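Local structure of ABC-type branched-chain amino acid transport systems periplasmic component-like protein (Thermomonospora curvata, 4N03) at residues 32-37 with 99-104; 36-41 with 75-80; 150-155 with 250-255; 280-285 with 369-374. The protein probably serves as the substrate-binding component of an ABC transporter, binding a fatty acid, palmitic acid in this structure, for delivery to the membrane permease. All coordinates share one frame; numbering follows the deposited sequence.

Contact 1: residues 32-37 with 99-104; sequences KTIKLG and NVLAIP
The carbonyl oxygen of Lys35 is held from two successive residues of the facing segment. Leu101 N gives it a nearly straight hydrogen bond of 2.9 Å (N-H...O 172°), and the CA-H of Val100 adds a softer contact at 3.4 Å from Lys35 O. One step on, Gly37 N donates to Ala102 O over 2.9 Å, and this acceptor lies close to Leu36 CA as well. Within the two segments Gly37 O has no N-H to meet: it rests against the CA-H of Ile103 at 3.2 Å and against Pro104 CD. Around this polar seam, Pro104 CD packs on Leu36 CB at 3.8 Å, the two side chains crossing at about a right angle. Leu101 has CG anti to its backbone N (chi1 180°), chi2 (65°) turns the branch, and CD2 lies 4.2 Å from Ile34 CG2. Gly37 suits its place, since a methyl group there would press tightly on Val100 CG2. The carbonyls of Val100 and Leu101 both turn to Arg336. Ala102 N is buried without a partner. The two amide bonds thus hold the chain leading into strand 103-107 against strand 33-40, and C-H contacts follow at the corner, where proline has no N-H.

Contact 2: residues 36-41 with 75-80; sequences LGIATD and IEAVVR
Residues 36-40 and 75-80 run side by side as parallel strands, their directions 25° apart and their axes 4.6 Å apart at closest approach, with five backbone hydrogen bonds alternating between Leu36, Ile38 and Thr40 on one strand and Glu76, Val78 and Arg80 on the other. The bonds at the two ends, Leu36 N to Glu76 O and Thr40 N to Arg80 O, are each 2.9 Å long. In the middle, Ile38 N reaches Val78 O at 2.8 Å, but with the hydrogen well off the line (140°). Leu36 and Ile38 touch side chains of the neighbouring strand. Leu36 CD1 meets Ile75 CG2 at 3.7 Å. Ile38 keeps CG1 anti to its carbonyl carbon (chi1 -69°), and CD1 beyond it lies 4.0 Å from Ala77 CB, while Ile38 CB faces Val79 CG2 at 4.1 Å. Thr40 sets its methyl CG2 by Arg80 O, 3.7 Å away, and commits OG1 to His105. The pair forms the two strands of a beta-alpha-beta unit whose linking helix, 47-66, packs on the face of Ile38 and Val79. Helix 86-96 covers the opposite face at Val78, Ala39 and Arg80, and strand 103-107 flanks strand 33-40 on its other edge.

Contact 3: residues 150-155 with 250-255; sequences VDMING and PILGSN. With PLM (palmitic acid), chain B.
Two flat polar groups, the carboxamide of Asn255 and the carboxylate of Asp151, look at each other through water rather than directly. Over one face of the amide runs the palmitic acid chain, with PLM CC almost straight above Asn255 CG at 3.8 Å; beyond the ND2 end sits a water, which accepts from Asn255 ND2 at 2.9 Å and donates to Asp151 OD2 at 2.7 Å. A second water also donates to Asp151 OD2, at 2.6 Å, and accepts a weak bond from Asn255 N. The other carboxylate oxygen, OD1, is hydrogen-bonded to Thr146 and Thr370. An alanine in place of Asn255 would probably leave the first water without its amide donor and the alkyl chain without the flat surface beneath it. Farther from the ligand the contact is mostly apolar. Met152, a selenomethionine, is bent at chi2 and chi3 (100°), and the second bend sets its CE 3.9 Å from Gly253 O, 4.1 Å from Leu252 CD2 and near Ser254 OG, which is hydrogen-bonded to Ser229. Leu252 CD2 also lies 3.7 Å from Gly155 C; a CB on Gly155 would collide with it, so glycine leaves room for the leucine methyl. With four partners around it, the Asp151 carboxylate is likely to remain ionised although buried, and its two waters are likely to steady Asn255, which touches the fatty acid.

Contact 4: residues 280-285 with 369-374; sequences AGAPMS and KTYIIK. With PLM (palmitic acid), chain B.
Where strand 275-279 of the mixed sheet ends, the chain continues as a loop, residues 280-283, which lies over Tyr371 and Ile373 of the antiparallel neighbour, strand 370-375, and lines the palmitic acid site. The Tyr371 ring is the platform. Ala282 CA stands over one face in a CH-pi contact, 4.3 Å from the ring centroid and 23° off the normal, and Ala282 CB lies 3.8 Å from Tyr371 OH. Ala280 O comes to the edge of the ring instead, 3.4 Å from Tyr371 CE1. Tyr371 carries CG anti to its carbonyl carbon (chi1 -64°), the ring rising toward the loop, and its hydroxyl is hydrogen-bonded to Gly354 O. An alanine at Tyr371 would probably leave Gly354 O without this mate and the loop backbone at Ala282 without the ring it rests on. A water ties the segments at their start, donating to Ala280 O and to Lys369 O, each at 2.8 Å; Ala280 O also takes a hydrogen bond from Thr355. On the ligand side, Gly281 N comes within 3.8 Å of PLM CE, and a CB on Gly281 would clash with PLM CD, so glycine lets the alkyl chain pass close to the backbone. Pro283 also packs on Ile373, less certainly because Ile373 has two conformers. Strand 370-375 is flanked by strands 275-279 and 383-390; the latter's Gln388 and Ala389 touch Tyr371, while Pro283 leans on Ile385 of that strand and on Ser309 of helix 309-330.

In the fold
The four contacts fall into two pairs on opposite sides of the chain's centre. Contacts 1 and 2, centres 8 Å apart, share Leu36 and Gly37 and pair strand 33-40 with its neighbours on its two edges in the four-stranded parallel sheet. Contacts 3 and 4, centres 11 Å apart, belong to the mixed sheet and are joined through Thr370 OG1, which besides Asp151 has Asn154 ND2 at 2.8 Å. Contacts 1 and 3 have centres 34 Å apart. Palmitic acid touches contacts 3 and 4 directly along its alkyl chain. The side chain of Thr40 in contact 2 is about 8 Å from the bound palmitic acid. The side chain of Ile103 in contact 1 is about 13 Å from the bound palmitic acid. Tyr84, Ser109 and Tyr148 hydrogen-bond the ligand.

Contact 1: residues 32-37 with 99-104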
loop_
_atom_site.group_PDB
_atom_site.type_symbol
_atom_site.label_atom_id
_atom_site.label_comp_id
_atom_site.label_asym_id
_atom_site.label_seq_id
_atom_site.Cartn_x
_atom_site.Cartn_y
_atom_site.Cartn_z
ATOM N N LYS A 32 30.000 1.999 -10.465
ATOM C CA LYS A 32 29.706 3.257 -9.739
ATOM C C LYS A 32 28.240 3.496 -9.421
ATOM O O LYS A 32 27.924 4.432 -8.705
ATOM C CB LYS A 32 30.239 4.467 -10.511
ATOM C CG LYS A 32 31.756 4.546 -10.559
ATOM C CD LYS A 32 32.217 5.726 -11.403
ATOM C CE LYS A 32 32.395 5.371 -12.881
ATOM N NZ LYS A 32 31.164 5.512 -13.711
ATOM N N THR A 33 27.339 2.606 -9.919
ATOM C CA THR A 33 25.888 2.863 -9.863
ATOM C C THR A 33 25.081 1.597 -9.652
ATOM O O THR A 33 25.458 0.547 -10.118
ATOM C CB THR A 33 25.345 3.497 -11.159
ATOM O OG1 THR A 33 25.496 2.617 -12.270
ATOM C CG2 THR A 33 26.078 4.755 -11.476
ATOM N N ILE A 34 23.984 1.780 -8.941
ATOM C CA ILE A 34 22.948 0.747 -8.783
ATOM C C ILE A 34 21.644 1.385 -9.293
ATOM O O ILE A 34 21.152 2.343 -8.695
ATOM C CB ILE A 34 22.768 0.347 -7.327
ATOM C CG1 ILE A 34 24.036 -0.295 -6.767
ATOM C CG2 ILE A 34 21.576 -0.589 -7.171
ATOM C CD1 ILE A 34 24.102 -0.303 -5.273
ATOM N N LYS A 35 21.121 0.865 -10.398
ATOM C CA LYS A 35 19.870 1.332 -10.974
ATOM C C LYS A 35 18.687 0.537 -10.449
ATOM O O LYS A 35 18.701 -0.710 -10.469
ATOM C CB LYS A 35 19.901 1.193 -12.494
ATOM C CG LYS A 35 20.846 2.157 -13.184
ATOM C CD LYS A 35 20.791 2.083 -14.701
ATOM C CE LYS A 35 21.341 0.766 -15.219
ATOM N NZ LYS A 35 21.177 0.448 -16.650
ATOM N N LEU A 36 17.687 1.245 -9.957
ATOM C CA LEU A 36 16.467 0.675 -9.448
ATOM C C LEU A 36 15.316 1.178 -10.281
ATOM O O LEU A 36 15.330 2.319 -10.757
ATOM C CB LEU A 36 16.270 1.050 -7.981
ATOM C CG LEU A 36 17.412 0.645 -7.057
ATOM C CD1 LEU A 36 17.117 1.129 -5.655
ATOM C CD2 LEU A 36 17.610 -0.860 -7.056
ATOM N N GLY A 37 14.280 0.372 -10.461
ATOM C CA GLY A 37 13.107 0.769 -11.204
ATOM C C GLY A 37 11.926 1.090 -10.325
ATOM O O GLY A 37 11.684 0.412 -9.322
ATOM N N ASN A 99 17.662 -3.840 -17.192
ATOM C CA ASN A 99 18.537 -2.676 -16.889
ATOM C C ASN A 99 18.403 -2.077 -15.510
ATOM O O ASN A 99 19.039 -1.066 -15.224
ATOM C CB ASN A 99 18.446 -1.546 -17.942
ATOM C CG ASN A 99 17.046 -1.000 -18.142
ATOM O OD1 ASN A 99 16.591 -0.105 -17.427
ATOM N ND2 ASN A 99 16.369 -1.510 -19.168
ATOM N N VAL A 100 17.588 -2.692 -14.648
ATOM C CA VAL A 100 17.499 -2.331 -13.251
ATOM C C VAL A 100 17.748 -3.583 -12.427
ATOM O O VAL A 100 17.421 -4.695 -12.849
ATOM C CB VAL A 100 16.150 -1.667 -12.852
ATOM C CG1 VAL A 100 15.881 -0.418 -13.685
ATOM C CG2 VAL A 100 14.985 -2.605 -12.942
ATOM N N LEU A 101 18.260 -3.425 -11.236
ATOM C CA LEU A 101 18.523 -4.560 -10.391
ATOM C C LEU A 101 17.265 -5.083 -9.708
ATOM O O LEU A 101 17.117 -6.329 -9.577
ATOM C CB LEU A 101 19.566 -4.170 -9.318
ATOM C CG LEU A 101 19.923 -5.313 -8.345
ATOM C CD1 LEU A 101 20.613 -6.473 -8.999
ATOM C CD2 LEU A 101 20.830 -4.749 -7.257
ATOM N N ALA A 102 16.425 -4.177 -9.254
ATOM C CA ALA A 102 15.242 -4.453 -8.449
ATOM C C ALA A 102 14.232 -3.348 -8.736
ATOM O O ALA A 102 14.588 -2.301 -9.304
ATOM C CB ALA A 102 15.613 -4.473 -6.975
ATOM N N ILE A 103 12.996 -3.584 -8.296
ATOM C CA ILE A 103 11.860 -2.650 -8.441
ATOM C C ILE A 103 11.308 -2.391 -7.056
ATOM O O ILE A 103 10.409 -3.097 -6.580
ATOM C CB ILE A 103 10.797 -3.163 -9.395
ATOM C CG1 ILE A 103 11.409 -3.333 -10.777
ATOM C CG2 ILE A 103 9.648 -2.190 -9.413
ATOM C CD1 ILE A 103 10.435 -3.925 -11.789
ATOM N N PRO A 104 11.836 -1.355 -6.362
ATOM C CA PRO A 104 11.385 -1.084 -5.003
ATOM C C PRO A 104 10.096 -0.336 -4.830
ATOM O O PRO A 104 9.660 -0.116 -3.724
ATOM C CB PRO A 104 12.528 -0.279 -4.416
ATOM C CG PRO A 104 13.089 0.465 -5.589
ATOM C CD PRO A 104 13.067 -0.589 -6.666
#

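Contact 2: residues 36-41 with 75-80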
loop_
_atom_site.group_PDB
_atom_site.type_symbol
_atom_site.label_atom_id
_atom_site.label_comp_id
_atom_site.label_asym_id
_atom_site.label_seq_id
_atom_site.Cartn_x
_atom_site.Cartn_y
_atom_site.Cartn_z
ATOM N N LEU A 36 17.687 1.245 -9.957
ATOM C CA LEU A 36 16.467 0.675 -9.448
ATOM C C LEU A 36 15.316 1.178 -10.281
ATOM O O LEU A 36 15.330 2.319 -10.757
ATOM C CB LEU A 36 16.270 1.050 -7.981
ATOM C CG LEU A 36 17.412 0.645 -7.057
ATOM C CD1 LEU A 36 17.117 1.129 -5.655
ATOM C CD2 LEU A 36 17.610 -0.860 -7.056
ATOM N N GLY A 37 14.280 0.372 -10.461
ATOM C CA GLY A 37 13.107 0.769 -11.204
ATOM C C GLY A 37 11.926 1.090 -10.325
ATOM O O GLY A 37 11.684 0.412 -9.322
ATOM N N ILE A 38 11.137 2.064 -10.754
ATOM C CA ILE A 38 9.924 2.480 -10.117
ATOM C C ILE A 38 8.840 2.486 -11.183
ATOM O O ILE A 38 8.978 3.166 -12.208
ATOM C CB ILE A 38 10.039 3.821 -9.430
ATOM C CG1 ILE A 38 10.955 3.675 -8.207
ATOM C CG2 ILE A 38 8.645 4.339 -9.029
ATOM C CD1 ILE A 38 11.214 4.959 -7.465
ATOM N N ALA A 39 7.758 1.732 -10.962
ATOM C CA ALA A 39 6.583 1.687 -11.870
ATOM C C ALA A 39 5.383 2.113 -11.056
ATOM O O ALA A 39 4.922 1.347 -10.215
ATOM C CB ALA A 39 6.415 0.305 -12.466
ATOM N N THR A 40 4.867 3.314 -11.289
ATOM C CA THR A 40 3.903 3.906 -10.417
ATOM C C THR A 40 2.742 4.499 -11.221
ATOM O O THR A 40 2.710 4.391 -12.413
ATOM C CB THR A 40 4.610 4.954 -9.498
ATOM O OG1 THR A 40 3.746 5.345 -8.436
ATOM C CG2 THR A 40 5.059 6.201 -10.274
ATOM N N ASP A 41 1.793 5.098 -10.497
ATOM C CA ASP A 41 0.731 5.869 -11.117
ATOM C C ASP A 41 0.941 7.342 -10.767
ATOM O O ASP A 41 0.777 7.732 -9.624
ATOM C CB ASP A 41 -0.658 5.439 -10.649
ATOM C CG ASP A 41 -1.752 6.210 -11.307
ATOM O OD1 ASP A 41 -1.468 6.845 -12.342
ATOM O OD2 ASP A 41 -2.893 6.189 -10.801
ATOM N N ILE A 75 22.836 5.273 -5.984
ATOM C CA ILE A 75 21.532 4.710 -6.347
ATOM C C ILE A 75 20.845 5.664 -7.321
ATOM O O ILE A 75 20.740 6.868 -7.042
ATOM C CB ILE A 75 20.662 4.500 -5.095
ATOM C CG1 ILE A 75 21.296 3.442 -4.193
ATOM C CG2 ILE A 75 19.247 4.090 -5.499
ATOM C CD1 ILE A 75 20.591 3.235 -2.876
ATOM N N GLU A 76 20.413 5.151 -8.469
ATOM C CA GLU A 76 19.663 5.880 -9.493
ATOM C C GLU A 76 18.326 5.176 -9.689
ATOM O O GLU A 76 18.307 4.030 -10.154
ATOM C CB GLU A 76 20.408 5.817 -10.841
ATOM C CG GLU A 76 19.690 6.406 -12.061
ATOM C CD GLU A 76 20.387 6.097 -13.384
ATOM O OE1 GLU A 76 21.636 6.127 -13.427
ATOM O OE2 GLU A 76 19.694 5.838 -14.391
ATOM N N ALA A 77 17.250 5.858 -9.395
ATOM C CA ALA A 77 15.914 5.310 -9.567
ATOM C C ALA A 77 15.275 5.862 -10.817
ATOM O O ALA A 77 15.191 7.102 -10.960
ATOM C CB ALA A 77 15.043 5.653 -8.383
ATOM N N VAL A 78 14.941 4.989 -11.750
ATOM C CA VAL A 78 14.234 5.370 -12.951
ATOM C C VAL A 78 12.752 5.149 -12.752
ATOM O O VAL A 78 12.341 4.165 -12.154
ATOM C CB VAL A 78 14.730 4.653 -14.214
ATOM C CG1 VAL A 78 16.216 4.878 -14.382
ATOM C CG2 VAL A 78 14.447 3.177 -14.200
ATOM N N VAL A 79 11.986 6.143 -13.184
ATOM C CA VAL A 79 10.575 6.218 -12.865
ATOM C C VAL A 79 9.745 6.132 -14.109
ATOM O O VAL A 79 9.947 6.918 -15.032
ATOM C CB VAL A 79 10.207 7.510 -12.092
ATOM C CG1 VAL A 79 8.723 7.600 -11.833
ATOM C CG2 VAL A 79 10.987 7.593 -10.812
ATOM N N ARG A 80 8.782 5.201 -14.109
ATOM C CA ARG A 80 7.799 5.053 -15.175
ATOM C C ARG A 80 6.378 5.139 -14.621
ATOM O O ARG A 80 6.095 4.681 -13.519
ATOM C CB ARG A 80 7.949 3.738 -15.922
ATOM C CG ARG A 80 9.161 3.662 -16.831
ATOM C CD ARG A 80 8.941 4.458 -18.101
ATOM N NE ARG A 80 10.042 4.217 -19.016
ATOM C CZ ARG A 80 11.226 4.794 -18.915
ATOM N NH1 ARG A 80 11.453 5.684 -17.962
ATOM N NH2 ARG A 80 12.165 4.485 -19.788
#

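Contact 3: residues 150-155 with 250-255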
loop_
_atom_site.group_PDB
_atom_site.type_symbol
_atom_site.label_atom_id
_atom_site.label_comp_id
_atom_site.label_asym_id
_atom_site.label_seq_id
_atom_site.Cartn_x
_atom_site.Cartn_y
_atom_site.Cartn_z
ATOM N N VAL A 150 -7.187 -9.232 5.439
ATOM C CA VAL A 150 -6.926 -9.065 6.850
ATOM C C VAL A 150 -7.315 -7.682 7.330
ATOM O O VAL A 150 -7.902 -7.556 8.408
ATOM C CB VAL A 150 -5.422 -9.327 7.120
ATOM C CG1 VAL A 150 -4.950 -8.828 8.493
ATOM C CG2 VAL A 150 -5.136 -10.815 6.940
ATOM N N ASP A 151 -7.066 -6.618 6.554
ATOM C CA ASP A 151 -7.510 -5.290 6.960
ATOM C C ASP A 151 -9.032 -5.213 7.108
ATOM O O ASP A 151 -9.511 -4.607 8.047
ATOM C CB ASP A 151 -7.066 -4.207 5.985
ATOM C CG ASP A 151 -5.611 -3.829 6.120
ATOM O OD1 ASP A 151 -4.993 -4.073 7.157
ATOM O OD2 ASP A 151 -5.142 -3.215 5.122
HETATM N N MSE A 152 -9.808 -5.785 6.171
HETATM C CA MSE A 152 -11.251 -5.773 6.324
HETATM C C MSE A 152 -11.722 -6.651 7.464
HETATM O O MSE A 152 -12.694 -6.309 8.101
HETATM C CB MSE A 152 -11.944 -6.195 5.020
HETATM C CG MSE A 152 -11.815 -5.167 3.896
HETATM SE SE MSE A 152 -12.754 -3.521 4.298
HETATM C CE MSE A 152 -11.351 -2.453 4.855
ATOM N N ILE A 153 -11.053 -7.761 7.729
ATOM C CA ILE A 153 -11.469 -8.579 8.876
ATOM C C ILE A 153 -11.302 -7.801 10.175
ATOM O O ILE A 153 -12.203 -7.702 11.005
ATOM C CB ILE A 153 -10.679 -9.895 8.892
ATOM C CG1 ILE A 153 -11.091 -10.770 7.687
ATOM C CG2 ILE A 153 -10.962 -10.647 10.174
ATOM C CD1 ILE A 153 -10.103 -11.879 7.411
ATOM N N ASN A 154 -10.101 -7.227 10.343
ATOM C CA ASN A 154 -9.844 -6.352 11.499
ATOM C C ASN A 154 -10.843 -5.205 11.554
ATOM O O ASN A 154 -11.390 -4.897 12.594
ATOM C CB ASN A 154 -8.408 -5.852 11.492
ATOM C CG ASN A 154 -7.402 -6.877 11.969
ATOM O OD1 ASN A 154 -7.690 -7.696 12.834
ATOM N ND2 ASN A 154 -6.199 -6.820 11.438
ATOM N N GLY A 155 -11.072 -4.566 10.412
ATOM C CA GLY A 155 -11.963 -3.435 10.382
ATOM C C GLY A 155 -13.404 -3.736 10.705
ATOM O O GLY A 155 -14.079 -3.005 11.415
ATOM N N PRO A 250 -21.706 4.311 8.981
ATOM C CA PRO A 250 -20.262 4.517 8.884
ATOM C C PRO A 250 -19.718 4.002 7.559
ATOM O O PRO A 250 -20.255 3.027 6.985
ATOM C CB PRO A 250 -19.738 3.679 10.050
ATOM C CG PRO A 250 -20.694 2.559 10.147
ATOM C CD PRO A 250 -22.035 3.213 9.902
ATOM N N ILE A 251 -18.645 4.641 7.095
ATOM C CA ILE A 251 -17.885 4.235 5.941
ATOM C C ILE A 251 -16.535 3.746 6.363
ATOM O O ILE A 251 -15.849 4.433 7.129
ATOM C CB ILE A 251 -17.756 5.376 4.897
ATOM C CG1 ILE A 251 -19.131 5.806 4.389
ATOM C CG2 ILE A 251 -16.896 4.944 3.750
ATOM C CD1 ILE A 251 -19.148 7.134 3.662
ATOM N N LEU A 252 -16.126 2.569 5.903
ATOM C CA LEU A 252 -14.824 1.987 6.178
ATOM C C LEU A 252 -14.138 1.697 4.878
ATOM O O LEU A 252 -14.643 0.913 4.068
ATOM C CB LEU A 252 -14.991 0.695 6.992
ATOM C CG LEU A 252 -13.713 -0.079 7.297
ATOM C CD1 LEU A 252 -12.814 0.714 8.225
ATOM C CD2 LEU A 252 -14.048 -1.459 7.818
ATOM N N GLY A 253 -12.994 2.313 4.627
ATOM C CA GLY A 253 -12.243 2.149 3.421
ATOM C C GLY A 253 -10.986 1.351 3.574
ATOM O O GLY A 253 -10.394 1.308 4.648
ATOM N N SER A 254 -10.550 0.766 2.470
ATOM C CA SER A 254 -9.250 0.192 2.366
ATOM C C SER A 254 -8.202 1.347 2.350
ATOM O O SER A 254 -8.524 2.516 2.263
ATOM C CB SER A 254 -9.132 -0.673 1.126
ATOM O OG SER A 254 -10.008 -1.791 1.155
ATOM N N ASN A 255 -6.936 0.945 2.407
ATOM C CA ASN A 255 -5.897 1.902 2.788
ATOM C C ASN A 255 -5.647 3.035 1.830
ATOM O O ASN A 255 -5.062 4.051 2.218
ATOM C CB ASN A 255 -4.587 1.203 3.176
ATOM C CG ASN A 255 -3.904 0.489 2.028
ATOM O OD1 ASN A 255 -3.946 0.951 0.907
ATOM N ND2 ASN A 255 -3.228 -0.620 2.336
HETATM C C1 PLM B . -4.253 -1.675 -5.525
HETATM O O1 PLM B . -3.839 -2.555 -4.726
HETATM O O2 PLM B . -4.347 -1.828 -6.763
HETATM C C2 PLM B . -4.491 -0.282 -4.989
HETATM C C3 PLM B . -3.079 0.445 -4.916
HETATM C C4 PLM B . -3.131 1.771 -4.193
HETATM C C5 PLM B . -1.818 2.475 -4.183
HETATM C C6 PLM B . -1.698 3.795 -3.391
HETATM C C7 PLM B . -1.226 3.518 -1.970
HETATM C C8 PLM B . -1.247 4.693 -1.032
HETATM C C9 PLM B . -0.497 4.499 0.273
HETATM C CA PLM B . -1.338 3.925 1.437
HETATM C CB PLM B . -0.345 3.504 2.593
HETATM C CC PLM B . -0.587 2.031 3.037
HETATM C CD PLM B . 0.599 1.380 3.719
HETATM C CE PLM B . 0.437 -0.073 4.145
HETATM C CF PLM B . 1.803 -0.774 4.212
HETATM C CG PLM B . 2.545 -0.593 5.524
HETATM O O HOH W 1 -2.818 -1.853 4.878
HETATM O O HOH W 2 -6.829 -1.734 3.725
#

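Contact 4: residues 280-285 with 369-374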
loop_
_atom_site.group_PDB
_atom_site.type_symbol
_atom_site.label_atom_id
_atom_site.label_comp_id
_atom_site.label_asym_id
_atom_site.label_seq_id
_atom_site.Cartn_x
_atom_site.Cartn_y
_atom_site.Cartn_z
ATOM N N ALA A 280 -2.432 -0.874 7.496
ATOM C CA ALA A 280 -1.293 -1.303 8.279
ATOM C C ALA A 280 -0.269 -0.180 8.498
ATOM O O ALA A 280 0.636 -0.342 9.288
ATOM C CB ALA A 280 -0.571 -2.453 7.596
ATOM N N GLY A 281 -0.389 0.924 7.743
ATOM C CA GLY A 281 0.571 2.018 7.808
ATOM C C GLY A 281 0.167 3.130 8.753
ATOM O O GLY A 281 -0.983 3.526 8.809
ATOM N N ALA A 282 1.150 3.627 9.489
ATOM C CA ALA A 282 0.904 4.750 10.361
ATOM C C ALA A 282 0.778 6.040 9.522
ATOM O O ALA A 282 1.475 6.185 8.509
ATOM C CB ALA A 282 2.046 4.915 11.325
ATOM N N PRO A 283 -0.115 6.934 9.935
ATOM C CA PRO A 283 -0.170 8.218 9.278
ATOM C C PRO A 283 0.984 9.149 9.759
ATOM O O PRO A 283 1.653 8.867 10.748
ATOM C CB PRO A 283 -1.531 8.738 9.702
ATOM C CG PRO A 283 -1.710 8.204 11.074
ATOM C CD PRO A 283 -1.047 6.853 11.040
HETATM N N MSE A 284 1.160 10.284 9.080
HETATM C CA MSE A 284 2.255 11.257 9.370
HETATM C C MSE A 284 2.088 11.963 10.688
HETATM O O MSE A 284 2.992 12.674 11.108
HETATM C CB MSE A 284 2.397 12.187 8.180
HETATM C CG MSE A 284 2.795 11.400 6.937
HETATM SE SE MSE A 284 4.553 11.827 6.258
HETATM C CE MSE A 284 5.587 11.525 7.875
ATOM N N SER A 285 0.946 11.842 11.328
ATOM C CA SER A 285 0.663 12.400 12.640
ATOM C C SER A 285 1.013 11.491 13.792
ATOM O O SER A 285 0.906 11.875 14.943
ATOM C CB SER A 285 -0.797 12.772 12.708
ATOM O OG SER A 285 -1.569 11.597 12.542
ATOM N N LYS A 369 -1.440 -6.705 11.828
ATOM C CA LYS A 369 -1.890 -5.592 12.634
ATOM C C LYS A 369 -2.361 -4.424 11.732
ATOM O O LYS A 369 -1.651 -3.995 10.824
ATOM C CB LYS A 369 -0.763 -5.133 13.530
ATOM C CG LYS A 369 -0.334 -6.198 14.501
ATOM C CD LYS A 369 0.580 -5.752 15.596
ATOM C CE LYS A 369 1.029 -6.951 16.414
ATOM N NZ LYS A 369 1.942 -7.874 15.654
ATOM N N THR A 370 -3.577 -3.989 11.996
ATOM C CA THR A 370 -4.233 -2.940 11.232
ATOM C C THR A 370 -4.571 -1.776 12.149
ATOM O O THR A 370 -5.132 -1.961 13.223
ATOM C CB THR A 370 -5.571 -3.498 10.673
ATOM O OG1 THR A 370 -5.302 -4.648 9.852
ATOM C CG2 THR A 370 -6.373 -2.469 9.900
ATOM N N TYR A 371 -4.199 -0.551 11.723
ATOM C CA TYR A 371 -4.700 0.690 12.333
ATOM C C TYR A 371 -6.033 1.046 11.788
ATOM O O TYR A 371 -6.352 0.691 10.629
ATOM C CB TYR A 371 -3.799 1.890 11.970
ATOM C CG TYR A 371 -2.385 1.871 12.460
ATOM C CD1 TYR A 371 -1.375 1.301 11.712
ATOM C CD2 TYR A 371 -2.016 2.513 13.655
ATOM C CE1 TYR A 371 -0.059 1.310 12.125
ATOM C CE2 TYR A 371 -0.698 2.526 14.072
ATOM C CZ TYR A 371 0.270 1.966 13.304
ATOM O OH TYR A 371 1.571 2.006 13.761
ATOM N N ILE A 372 -6.850 1.745 12.568
ATOM C CA ILE A 372 -7.996 2.464 11.997
ATOM C C ILE A 372 -7.601 3.958 12.067
ATOM O O ILE A 372 -7.268 4.442 13.161
ATOM C CB ILE A 372 -9.301 2.236 12.748
ATOM C CG1 ILE A 372 -9.620 0.763 12.866
ATOM C CG2 ILE A 372 -10.419 3.043 12.070
ATOM C CD1 ILE A 372 -9.842 0.039 11.561
ATOM N N ILE A 373 -7.662 4.654 10.957
ATOM C CA ILE A 373 -7.359 6.066 10.876
ATOM C C ILE A 373 -8.581 6.801 10.365
ATOM O O ILE A 373 -9.501 6.211 9.799
ATOM C CB ILE A 373 -6.067 6.362 10.055
ATOM C CG1 ILE A 373 -6.276 6.194 8.587
ATOM C CG2 ILE A 373 -4.901 5.546 10.587
ATOM C CD1 ILE A 373 -5.091 6.590 7.773
ATOM N N LYS A 374 -8.589 8.124 10.508
ATOM C CA LYS A 374 -9.614 8.942 9.867
ATOM C C LYS A 374 -8.954 10.187 9.277
ATOM O O LYS A 374 -7.944 10.724 9.819
ATOM C CB LYS A 374 -10.717 9.352 10.813
ATOM C CG LYS A 374 -10.222 10.260 11.935
ATOM C CD LYS A 374 -11.311 10.681 12.896
ATOM C CE LYS A 374 -12.340 11.635 12.298
ATOM N NZ LYS A 374 -11.770 12.964 11.884
HETATM C C1 PLM B . -4.253 -1.675 -5.525
HETATM O O1 PLM B . -3.839 -2.555 -4.726
HETATM O O2 PLM B . -4.347 -1.828 -6.763
HETATM C C2 PLM B . -4.491 -0.282 -4.989
HETATM C C3 PLM B . -3.079 0.445 -4.916
HETATM C C4 PLM B . -3.131 1.771 -4.193
HETATM C C5 PLM B . -1.818 2.475 -4.183
HETATM C C6 PLM B . -1.698 3.795 -3.391
HETATM C C7 PLM B . -1.226 3.518 -1.970
HETATM C C8 PLM B . -1.247 4.693 -1.032
HETATM C C9 PLM B . -0.497 4.499 0.273
HETATM C CA PLM B . -1.338 3.925 1.437
HETATM C CB PLM B . -0.345 3.504 2.593
HETATM C CC PLM B . -0.587 2.031 3.037
HETATM C CD PLM B . 0.599 1.380 3.719
HETATM C CE PLM B . 0.437 -0.073 4.145
HETATM C CF PLM B . 1.803 -0.774 4.212
HETATM C CG PLM B . 2.545 -0.593 5.524
HETATM O O HOH W 3 0.607 -2.442 11.160
#